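PDB 7COK: 5-ketofructose reductase from Gluconobacter sp., which reduces 5-ketofructose, probably with a nicotinamide dinucleotide as hydride donor, and represents a novel class of the shikimate dehydrogenase family. Local coordinates for residues D108-L113 and A140-L145; I195-I200 and A223-N228; P209-G214 and T232-D237; M251-G256 and V272-L277. All blocks are in the same frame, centred on the assembly; numbering follows the deposited sequence.

In the fold
Contacts 1 to 3 lie in or on the parallel, Rossmann-type sheet; contact 4 joins two C-terminal helices beside it. Contact 2 joins two of the parallel strands, and contacts 1 and 3 both touch it: Phe-112 CZ of contact 1 lies 3.3 Å from Ile-195 CD1, while Thr-232 OG1 of contact 3 lies 2.7 Å from Asp-224 OD2, a probable hydrogen bond. Contact 4 reaches contact 2 through Met-251, whose SD also lies 3.7 Å from Phe-112 CB of contact 1. Contacts 3 and 4 do not touch, their centres being about 24 Å apart. The model is ligand-free; by analogy with Rossmann folds, the dinucleotide probably binds near the glycine-rich turn that includes Gly-131 and Gly-133.

Contact 1: residues D108-L113 and A140-L145; sequences DGKGFL and AVELAL
Lys-110 reaches over to Glu-142 and forms a salt bridge, with NZ 3.2 Å from OE1 and a weak second bond of 3.3 Å to OE2. The ammonium group comes from above the carboxylate plane, 37° out of it at OE1. It gets there because the lysine chain runs extended as far as CE and bends only at the last torsion, chi4 -58°, which swings NZ back over the acid. Ser-85 OG also hydrogen-bonds Glu-142 OE2 directly. Beneath the charges the glutamate methylene packs on bare backbone: Glu-142 CG sits 3.7 Å from Gly-109 C, where a side chain on the glycine would collide with it. A water ties the two segments together as well, taking a bond from Gly-109 N and giving one to Glu-142 OE2 at 2.7 Å. The contact brings the start of helix 110-117 against the end of helix 134-145, the helix that follows the glycine-rich turn of the Rossmann-type domain. Farther along, the apolar part takes over. Leu-143 meets the edge of the Phe-112 ring, the two side chains crossing at about a right angle, with Leu-143 CG 3.9 Å from Phe-112 CE2 and Leu-143 CD2 in the plane of the ring. Leu-113 CD1 adds a looser touch on Leu-143 CD2 at 4.4 Å. In the outer shell, Ile-195 of strand 193-196 packs on both Phe-112 and Leu-143.

Contact 2: residues I195-I200 and A223-N228; sequences INATSI and ADVIPN
Asn-196 ND2 donates to Asp-224 OD1 across the two strand ends, a short, nearly straight bond of 2.7 Å. The two side chains lie side by side and point the same way, but their flat groups are turned almost perpendicular, 87° apart. Asp-224 OD1 lies in the amide plane of Asn-196, while the amide meets the carboxylate from above its plane. Ile-226 N reaches the same oxygen from the opposite face and closes an Asx turn, so two N-H groups grip Asp-224 OD1. The other end of the amide is held too: Asn-196 OD1 accepts from Thr-198 OG1 at 2.7 Å, on a lone pair in the carbonyl plane, and from Thr-198 N above that plane, a second Asx turn. An alanine in place of Asn-196 would probably leave Asp-224 OD1 without its cross-strand donor and the Thr-198 turn without the acceptor that fixes it. A water bridges Asp-224 OD2 and Ile-200 O. The backbones pair in parallel through Asn-196 N to Ala-223 O, 2.8 Å, and Val-225 N to Asn-196 O, 3.0 Å. Beyond that pairing, Val-225 CG2 packs 3.8 Å from Ala-197 CA, and Ile-226 CD1 lies 3.6 Å from Thr-198 O. These are adjacent C-terminal strand ends of the Rossmann-type sheet. Strand 126-130 flanks 193-196 and strand 245-246 flanks 221-224; helix 134-145 packs on Ile-195 and Val-225, while Phe-234 of helix 233-240 packs on the face carrying Asn-196 and Asp-224.

Contact 3: residues P209-G214 and T232-D237; sequences PPVEMG and TRFLKD
Phe-234 is the side chain that Pro-209, Val-211 and Met-213 close round, where the loop between strands 193-196 and 221-224 folds back onto helix 233-240 of the Rossmann-type domain. Its CG stands anti to the backbone N, chi1 178°, and from there the ring meets the loop residues. Pro-209 lies over one face, its CG 4.0 Å above the ring plane and displaced toward the rim, with the two side chains crossing at about a right angle. Its CD, meanwhile, rests 4.0 Å from Phe-234 CB. Met-213 approaches obliquely in a Met-aromatic contact: SD stands 5.1 Å from the centroid of the Phe-234 ring, 69° off the normal, and 4.0 Å from Phe-234 CE1. Val-211 CG2 also reaches CE1 on an oblique course, at 4.2 Å, so the sulfur and the valine methyl converge on one carbon of the ring. A serine in place of Phe-234 would probably open a gap beneath Pro-209 and leave the Met-213 sulfur without its aromatic partner. The ring also packs on Leu-194 and Asn-196 of strand 193-196 and on Val-222 of strand 221-224, so it lies between the loop and the sheet. At the start of the helix Thr-232 is the N-cap, its OG1 accepting from Leu-235 N in a nearly straight bond. The methionine chain bends at chi2 and again at chi3, -83°, and its terminal CE ends 3.7 Å from Phe-234 O and 3.8 Å from Asp-237 CB.

Contact 4: residues M251-G256 and V272-L277; sequences MLVNQG and VMAQTL
Two helices of the C-terminal region of this shikimate dehydrogenase relative, 248-264 and 270-281, meet here through Val-253, Met-273, Ala-274 and Leu-277. The short axes run 130° apart in direction, closer to antiparallel than parallel, and approach to 9.4 Å. Val-253 carries much of the packing, and its two methyls divide the work. CG1, anti to the backbone N with chi1 171°, touches Met-273 CB at 3.8 Å. CG2 presses against the backbone beside Ala-274, 3.6 Å from its CA, with the small alanine CB only slightly farther off at 3.9 Å. The small side chain of Ala-274 lets the valine come this near, and the closest pair of CA atoms, 6.1 Å, is that of these same two residues. Leu-277 follows one turn on: its CD1 fits between Val-253 CG2, 4.0 Å away, and Leu-252 CD1, 4.1 Å away, and the two leucines cross at about a right angle. At the other end Met-273 bends at its last torsion, chi3 78°, and its CE lies 4.1 Å from Gly-256 C, where a side chain on the glycine would be tight. The side chains that meet are all apolar. Helix 23-34 packs on the 270-281 side, Met-26 touching both Met-273 and Leu-277. On the 248-264 side, Met-251 rests on Phe-112 of helix 110-117, and Leu-252 meets Pro-227 in the loop following strand 221-224.

Contact 1: residues D108-L113 and A140-L145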
# COMPACT_ATOMS: atom_id res chain seq x y z
N ASP A 108 10.32 -11.28 17.27
CA ASP A 108 9.32 -12.07 18.01
C ASP A 108 9.69 -12.29 19.48
O ASP A 108 8.82 -12.59 20.30
CB ASP A 108 9.06 -13.42 17.35
CG ASP A 108 8.20 -13.30 16.10
OD1 ASP A 108 7.53 -12.27 15.92
OD2 ASP A 108 8.17 -14.26 15.30
N GLY A 109 10.97 -12.14 19.81
CA GLY A 109 11.38 -12.18 21.20
C GLY A 109 11.73 -10.80 21.74
O GLY A 109 11.91 -10.66 22.94
N LYS A 110 11.81 -9.80 20.85
CA LYS A 110 12.26 -8.46 21.27
C LYS A 110 11.16 -7.65 21.96
O LYS A 110 11.50 -6.80 22.79
CB LYS A 110 12.79 -7.66 20.06
CG LYS A 110 14.09 -8.20 19.48
CD LYS A 110 14.68 -7.28 18.42
CE LYS A 110 15.90 -7.89 17.70
NZ LYS A 110 17.02 -8.25 18.61
N GLY A 111 9.88 -7.87 21.61
CA GLY A 111 8.78 -7.20 22.31
C GLY A 111 8.80 -7.59 23.77
O GLY A 111 8.69 -6.74 24.65
N PHE A 112 8.98 -8.87 24.04
CA PHE A 112 9.08 -9.37 25.40
C PHE A 112 10.29 -8.76 26.12
O PHE A 112 10.15 -8.30 27.26
CB PHE A 112 9.17 -10.91 25.44
CG PHE A 112 9.74 -11.42 26.72
CD1 PHE A 112 8.96 -11.42 27.88
CD2 PHE A 112 11.09 -11.79 26.81
CE1 PHE A 112 9.50 -11.84 29.10
CE2 PHE A 112 11.64 -12.18 28.01
CZ PHE A 112 10.86 -12.21 29.16
N LEU A 113 11.46 -8.79 25.48
CA LEU A 113 12.66 -8.22 26.06
C LEU A 113 12.50 -6.75 26.41
O LEU A 113 12.90 -6.34 27.50
CB LEU A 113 13.88 -8.51 25.18
CG LEU A 113 15.25 -8.36 25.81
CD1 LEU A 113 15.48 -9.46 26.84
CD2 LEU A 113 16.36 -8.38 24.76
N ALA A 140 13.73 -17.32 23.95
CA ALA A 140 14.93 -17.97 24.50
C ALA A 140 16.22 -17.40 23.89
O ALA A 140 17.15 -17.05 24.61
CB ALA A 140 14.85 -19.48 24.34
N VAL A 141 16.23 -17.23 22.56
CA VAL A 141 17.41 -16.66 21.90
C VAL A 141 17.67 -15.24 22.38
O VAL A 141 18.80 -14.91 22.69
CB VAL A 141 17.32 -16.75 20.37
CG1 VAL A 141 18.45 -15.95 19.68
CG2 VAL A 141 17.42 -18.21 19.94
N GLU A 142 16.63 -14.40 22.38
CA GLU A 142 16.83 -13.00 22.77
C GLU A 142 17.33 -12.86 24.21
O GLU A 142 18.21 -12.05 24.52
CB GLU A 142 15.58 -12.15 22.54
CG GLU A 142 15.13 -12.02 21.08
CD GLU A 142 16.09 -11.31 20.14
OE1 GLU A 142 17.11 -10.74 20.55
OE2 GLU A 142 15.80 -11.31 18.92
N LEU A 143 16.80 -13.67 25.11
CA LEU A 143 17.27 -13.66 26.49
C LEU A 143 18.72 -14.10 26.61
O LEU A 143 19.51 -13.48 27.34
CB LEU A 143 16.37 -14.58 27.32
CG LEU A 143 15.04 -14.05 27.85
CD1 LEU A 143 14.20 -15.24 28.21
CD2 LEU A 143 15.27 -13.19 29.08
N ALA A 144 19.08 -15.17 25.88
CA ALA A 144 20.44 -15.68 25.85
C ALA A 144 21.41 -14.64 25.32
O ALA A 144 22.43 -14.40 25.94
CB ALA A 144 20.50 -16.96 25.03
N LEU A 145 21.08 -14.00 24.18
CA LEU A 145 21.93 -12.92 23.63
C LEU A 145 22.01 -11.70 24.54
O LEU A 145 23.00 -10.96 24.51
CB LEU A 145 21.48 -12.52 22.21
CG LEU A 145 21.57 -13.61 21.13
CD1 LEU A 145 21.03 -13.02 19.84
CD2 LEU A 145 22.97 -14.19 20.97
O HOH W 1 13.29 -12.14 18.33

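Contact 2: residues I195-I200 and A223-N228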
# COMPACT_ATOMS: atom_id res chain seq x y z
N ILE A 195 7.79 -17.15 32.05
CA ILE A 195 7.14 -16.67 30.85
C ILE A 195 6.21 -17.74 30.30
O ILE A 195 6.67 -18.86 30.01
CB ILE A 195 8.17 -16.35 29.74
CG1 ILE A 195 9.30 -15.45 30.26
CG2 ILE A 195 7.47 -15.73 28.54
CD1 ILE A 195 10.52 -15.44 29.36
N ASN A 196 4.93 -17.41 30.13
CA ASN A 196 4.07 -18.28 29.37
C ASN A 196 4.18 -18.02 27.88
O ASN A 196 3.80 -16.94 27.41
CB ASN A 196 2.61 -18.12 29.77
CG ASN A 196 1.72 -18.94 28.88
OD1 ASN A 196 1.91 -20.14 28.77
ND2 ASN A 196 0.85 -18.28 28.14
N ALA A 197 4.61 -19.03 27.11
CA ALA A 197 4.64 -18.94 25.65
C ALA A 197 3.64 -19.91 25.01
O ALA A 197 3.72 -20.20 23.81
CB ALA A 197 6.06 -19.18 25.17
N THR A 198 2.70 -20.41 25.80
CA THR A 198 1.64 -21.27 25.29
C THR A 198 0.46 -20.42 24.84
O THR A 198 0.40 -19.21 25.11
CB THR A 198 1.14 -22.33 26.32
OG1 THR A 198 0.29 -21.70 27.30
CG2 THR A 198 2.31 -23.09 26.97
N SER A 199 -0.49 -21.05 24.18
CA SER A 199 -1.76 -20.38 23.90
C SER A 199 -2.84 -20.70 24.94
O SER A 199 -4.00 -20.38 24.71
CB SER A 199 -2.25 -20.70 22.49
OG SER A 199 -1.38 -20.17 21.52
N ILE A 200 -2.46 -21.29 26.08
CA ILE A 200 -3.46 -21.58 27.12
C ILE A 200 -3.88 -20.29 27.83
O ILE A 200 -3.09 -19.68 28.55
CB ILE A 200 -3.03 -22.65 28.14
CG1 ILE A 200 -2.57 -23.95 27.44
CG2 ILE A 200 -4.21 -22.94 29.07
CD1 ILE A 200 -1.78 -24.91 28.32
N ALA A 223 5.48 -13.18 33.04
CA ALA A 223 5.12 -12.60 31.74
C ALA A 223 4.26 -13.59 30.95
O ALA A 223 4.40 -14.81 31.11
CB ALA A 223 6.37 -12.24 30.97
N ASP A 224 3.44 -13.06 30.07
CA ASP A 224 2.58 -13.87 29.23
C ASP A 224 2.56 -13.28 27.83
O ASP A 224 2.29 -12.10 27.64
CB ASP A 224 1.17 -13.89 29.81
CG ASP A 224 0.32 -15.01 29.26
OD1 ASP A 224 0.58 -15.58 28.18
OD2 ASP A 224 -0.65 -15.36 29.94
N VAL A 225 2.85 -14.11 26.82
CA VAL A 225 2.81 -13.67 25.41
C VAL A 225 1.39 -13.44 24.85
O VAL A 225 1.22 -12.73 23.85
CB VAL A 225 3.58 -14.62 24.45
CG1 VAL A 225 5.00 -14.85 24.96
CG2 VAL A 225 2.84 -15.94 24.25
N ILE A 226 0.39 -14.04 25.49
CA ILE A 226 -1.00 -13.88 25.04
C ILE A 226 -1.43 -12.40 25.09
O ILE A 226 -1.32 -11.77 26.12
CB ILE A 226 -1.92 -14.78 25.89
CG1 ILE A 226 -1.68 -16.27 25.55
CG2 ILE A 226 -3.39 -14.39 25.71
CD1 ILE A 226 -2.24 -17.25 26.57
N PRO A 227 -1.89 -11.84 23.96
CA PRO A 227 -2.29 -10.41 23.97
C PRO A 227 -3.77 -10.16 24.24
O PRO A 227 -4.17 -9.02 24.48
CB PRO A 227 -1.93 -9.95 22.56
CG PRO A 227 -2.01 -11.18 21.70
CD PRO A 227 -1.81 -12.39 22.58
N ASN A 228 -4.57 -11.23 24.20
CA ASN A 228 -6.02 -11.13 24.30
C ASN A 228 -6.58 -12.37 25.02
O ASN A 228 -6.54 -13.47 24.46
CB ASN A 228 -6.62 -10.95 22.90
CG ASN A 228 -8.12 -10.69 22.93
OD1 ASN A 228 -8.64 -10.20 23.93
ND2 ASN A 228 -8.81 -10.99 21.82
O HOH W 2 -1.86 -17.89 30.10

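Contact 3: residues P209-G214 and T232-D237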
# COMPACT_ATOMS: atom_id res chain seq x y z
N PRO A 209 -2.20 -22.02 32.01
CA PRO A 209 -1.29 -23.17 31.92
C PRO A 209 -1.08 -23.82 33.29
O PRO A 209 -1.10 -23.09 34.31
CB PRO A 209 0.03 -22.56 31.46
CG PRO A 209 -0.06 -21.10 31.79
CD PRO A 209 -1.51 -20.75 31.69
N PRO A 210 -0.89 -25.16 33.34
CA PRO A 210 -0.76 -25.87 34.62
C PRO A 210 0.58 -25.62 35.30
O PRO A 210 1.58 -26.27 35.01
CB PRO A 210 -0.98 -27.35 34.25
CG PRO A 210 -0.63 -27.43 32.80
CD PRO A 210 -0.96 -26.10 32.20
N VAL A 211 0.56 -24.64 36.20
CA VAL A 211 1.74 -24.24 36.97
C VAL A 211 1.34 -24.26 38.42
O VAL A 211 0.25 -23.80 38.78
CB VAL A 211 2.15 -22.79 36.62
CG1 VAL A 211 3.34 -22.32 37.44
CG2 VAL A 211 2.46 -22.67 35.14
N GLU A 212 2.24 -24.80 39.26
CA GLU A 212 2.09 -24.70 40.70
C GLU A 212 2.42 -23.25 41.08
O GLU A 212 3.60 -22.85 41.19
CB GLU A 212 2.99 -25.69 41.41
CG GLU A 212 2.87 -25.62 42.91
CD GLU A 212 3.76 -26.63 43.58
OE1 GLU A 212 4.98 -26.54 43.38
OE2 GLU A 212 3.24 -27.51 44.30
N MET A 213 1.37 -22.46 41.25
CA MET A 213 1.55 -21.03 41.42
C MET A 213 2.25 -20.74 42.75
O MET A 213 2.97 -19.76 42.86
CB MET A 213 0.23 -20.27 41.28
CG MET A 213 -0.38 -20.28 39.87
SD MET A 213 0.70 -19.68 38.53
CE MET A 213 0.41 -17.91 38.71
N GLY A 214 2.11 -21.64 43.72
CA GLY A 214 2.82 -21.50 45.01
C GLY A 214 4.34 -21.66 44.94
O GLY A 214 5.03 -21.44 45.94
N THR A 232 -4.56 -12.13 31.49
CA THR A 232 -4.92 -13.54 31.50
C THR A 232 -5.12 -14.02 32.94
O THR A 232 -4.68 -13.35 33.89
CB THR A 232 -3.80 -14.39 30.85
OG1 THR A 232 -2.55 -14.17 31.52
CG2 THR A 232 -3.66 -14.04 29.37
N ARG A 233 -5.81 -15.15 33.10
CA ARG A 233 -5.92 -15.79 34.42
C ARG A 233 -4.55 -15.98 35.08
O ARG A 233 -4.38 -15.67 36.25
CB ARG A 233 -6.68 -17.12 34.31
CG ARG A 233 -6.79 -17.91 35.60
CD ARG A 233 -7.56 -19.20 35.40
NE ARG A 233 -7.37 -20.12 36.52
CZ ARG A 233 -7.43 -21.45 36.45
NH1 ARG A 233 -7.68 -22.06 35.30
NH2 ARG A 233 -7.25 -22.18 37.55
N PHE A 234 -3.60 -16.51 34.32
CA PHE A 234 -2.22 -16.68 34.73
C PHE A 234 -1.63 -15.40 35.31
O PHE A 234 -1.13 -15.42 36.44
CB PHE A 234 -1.43 -17.20 33.52
CG PHE A 234 0.03 -17.39 33.75
CD1 PHE A 234 0.49 -18.34 34.66
CD2 PHE A 234 0.95 -16.65 33.02
CE1 PHE A 234 1.85 -18.53 34.85
CE2 PHE A 234 2.32 -16.83 33.20
CZ PHE A 234 2.77 -17.79 34.11
N LEU A 235 -1.71 -14.29 34.57
CA LEU A 235 -1.22 -13.01 35.11
C LEU A 235 -2.00 -12.48 36.30
O LEU A 235 -1.39 -11.91 37.22
CB LEU A 235 -1.12 -11.96 34.02
CG LEU A 235 -0.05 -12.25 32.94
CD1 LEU A 235 0.02 -11.01 32.06
CD2 LEU A 235 1.34 -12.64 33.44
N LYS A 236 -3.31 -12.68 36.30
CA LYS A 236 -4.15 -12.22 37.43
C LYS A 236 -3.81 -12.98 38.69
O LYS A 236 -3.68 -12.36 39.76
CB LYS A 236 -5.63 -12.33 37.10
CG LYS A 236 -6.09 -11.27 36.11
CD LYS A 236 -7.52 -11.52 35.68
CE LYS A 236 -8.08 -10.26 35.05
NZ LYS A 236 -9.53 -10.42 34.74
N ASP A 237 -3.62 -14.29 38.56
CA ASP A 237 -3.17 -15.14 39.67
C ASP A 237 -1.79 -14.72 40.19
O ASP A 237 -1.60 -14.61 41.40
CB ASP A 237 -3.16 -16.63 39.27
CG ASP A 237 -4.55 -17.18 38.97
OD1 ASP A 237 -5.56 -16.63 39.44
OD2 ASP A 237 -4.62 -18.19 38.24

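Contact 4: residues M251-G256 and V272-L277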
# COMPACT_ATOMS: atom_id res chain seq x y z
N MET A 251 3.66 -6.38 24.81
CA MET A 251 4.76 -6.98 24.04
C MET A 251 4.55 -6.79 22.54
O MET A 251 5.49 -6.46 21.80
CB MET A 251 4.90 -8.46 24.37
CG MET A 251 5.29 -8.76 25.78
SD MET A 251 5.48 -10.55 25.96
CE MET A 251 5.22 -10.72 27.73
N LEU A 252 3.32 -7.00 22.09
CA LEU A 252 2.96 -6.72 20.70
C LEU A 252 3.20 -5.25 20.35
O LEU A 252 3.75 -4.95 19.29
CB LEU A 252 1.50 -7.08 20.46
CG LEU A 252 1.10 -8.43 19.89
CD1 LEU A 252 -0.38 -8.35 19.57
CD2 LEU A 252 1.91 -8.81 18.65
N VAL A 253 2.81 -4.34 21.23
CA VAL A 253 3.07 -2.92 21.01
C VAL A 253 4.56 -2.67 20.87
O VAL A 253 5.00 -2.01 19.92
CB VAL A 253 2.42 -2.07 22.11
CG1 VAL A 253 2.86 -0.62 22.02
CG2 VAL A 253 0.90 -2.16 22.00
N ASN A 254 5.34 -3.23 21.79
CA ASN A 254 6.80 -3.07 21.72
C ASN A 254 7.40 -3.60 20.43
O ASN A 254 8.34 -3.02 19.90
CB ASN A 254 7.50 -3.69 22.93
CG ASN A 254 7.31 -2.87 24.18
OD1 ASN A 254 7.19 -1.64 24.11
ND2 ASN A 254 7.29 -3.53 25.34
N GLN A 255 6.87 -4.71 19.94
CA GLN A 255 7.35 -5.30 18.70
C GLN A 255 7.10 -4.36 17.52
O GLN A 255 7.95 -4.17 16.64
CB GLN A 255 6.62 -6.61 18.47
CG GLN A 255 7.12 -7.37 17.28
CD GLN A 255 6.79 -8.85 17.36
OE1 GLN A 255 7.37 -9.63 16.62
NE2 GLN A 255 5.88 -9.23 18.28
N GLY A 256 5.92 -3.74 17.51
CA GLY A 256 5.60 -2.73 16.48
C GLY A 256 6.48 -1.52 16.58
O GLY A 256 6.89 -0.96 15.55
N VAL A 272 -1.03 4.98 22.38
CA VAL A 272 -2.08 4.95 21.37
C VAL A 272 -2.11 3.61 20.63
O VAL A 272 -3.21 3.13 20.27
CB VAL A 272 -2.04 6.15 20.41
CG1 VAL A 272 -3.34 6.30 19.63
CG2 VAL A 272 -1.88 7.42 21.20
N MET A 273 -0.94 2.99 20.48
CA MET A 273 -0.89 1.68 19.86
C MET A 273 -1.61 0.65 20.73
O MET A 273 -2.44 -0.13 20.25
CB MET A 273 0.56 1.29 19.61
CG MET A 273 1.17 2.18 18.53
SD MET A 273 2.94 1.94 18.38
CE MET A 273 2.96 0.42 17.44
N ALA A 274 -1.34 0.71 22.04
CA ALA A 274 -1.96 -0.18 23.01
C ALA A 274 -3.46 0.01 23.08
O ALA A 274 -4.21 -0.96 23.04
CB ALA A 274 -1.35 0.03 24.37
N GLN A 275 -3.89 1.27 23.16
CA GLN A 275 -5.32 1.55 23.22
C GLN A 275 -6.05 1.07 21.98
O GLN A 275 -7.15 0.53 22.08
CB GLN A 275 -5.62 3.03 23.52
CG GLN A 275 -7.09 3.32 23.89
CD GLN A 275 -7.65 2.43 25.02
OE1 GLN A 275 -6.94 2.04 25.94
NE2 GLN A 275 -8.93 2.10 24.94
N THR A 276 -5.39 1.17 20.81
CA THR A 276 -5.95 0.65 19.56
C THR A 276 -6.21 -0.88 19.63
O THR A 276 -7.29 -1.35 19.24
CB THR A 276 -5.01 0.99 18.39
OG1 THR A 276 -4.91 2.42 18.29
CG2 THR A 276 -5.50 0.44 17.06
N LEU A 277 -5.23 -1.63 20.14
CA LEU A 277 -5.41 -3.07 20.36
C LEU A 277 -6.47 -3.37 21.43
O LEU A 277 -7.29 -4.27 21.24
CB LEU A 277 -4.07 -3.72 20.73
CG LEU A 277 -2.96 -3.86 19.69
CD1 LEU A 277 -1.82 -4.63 20.36
CD2 LEU A 277 -3.44 -4.60 18.45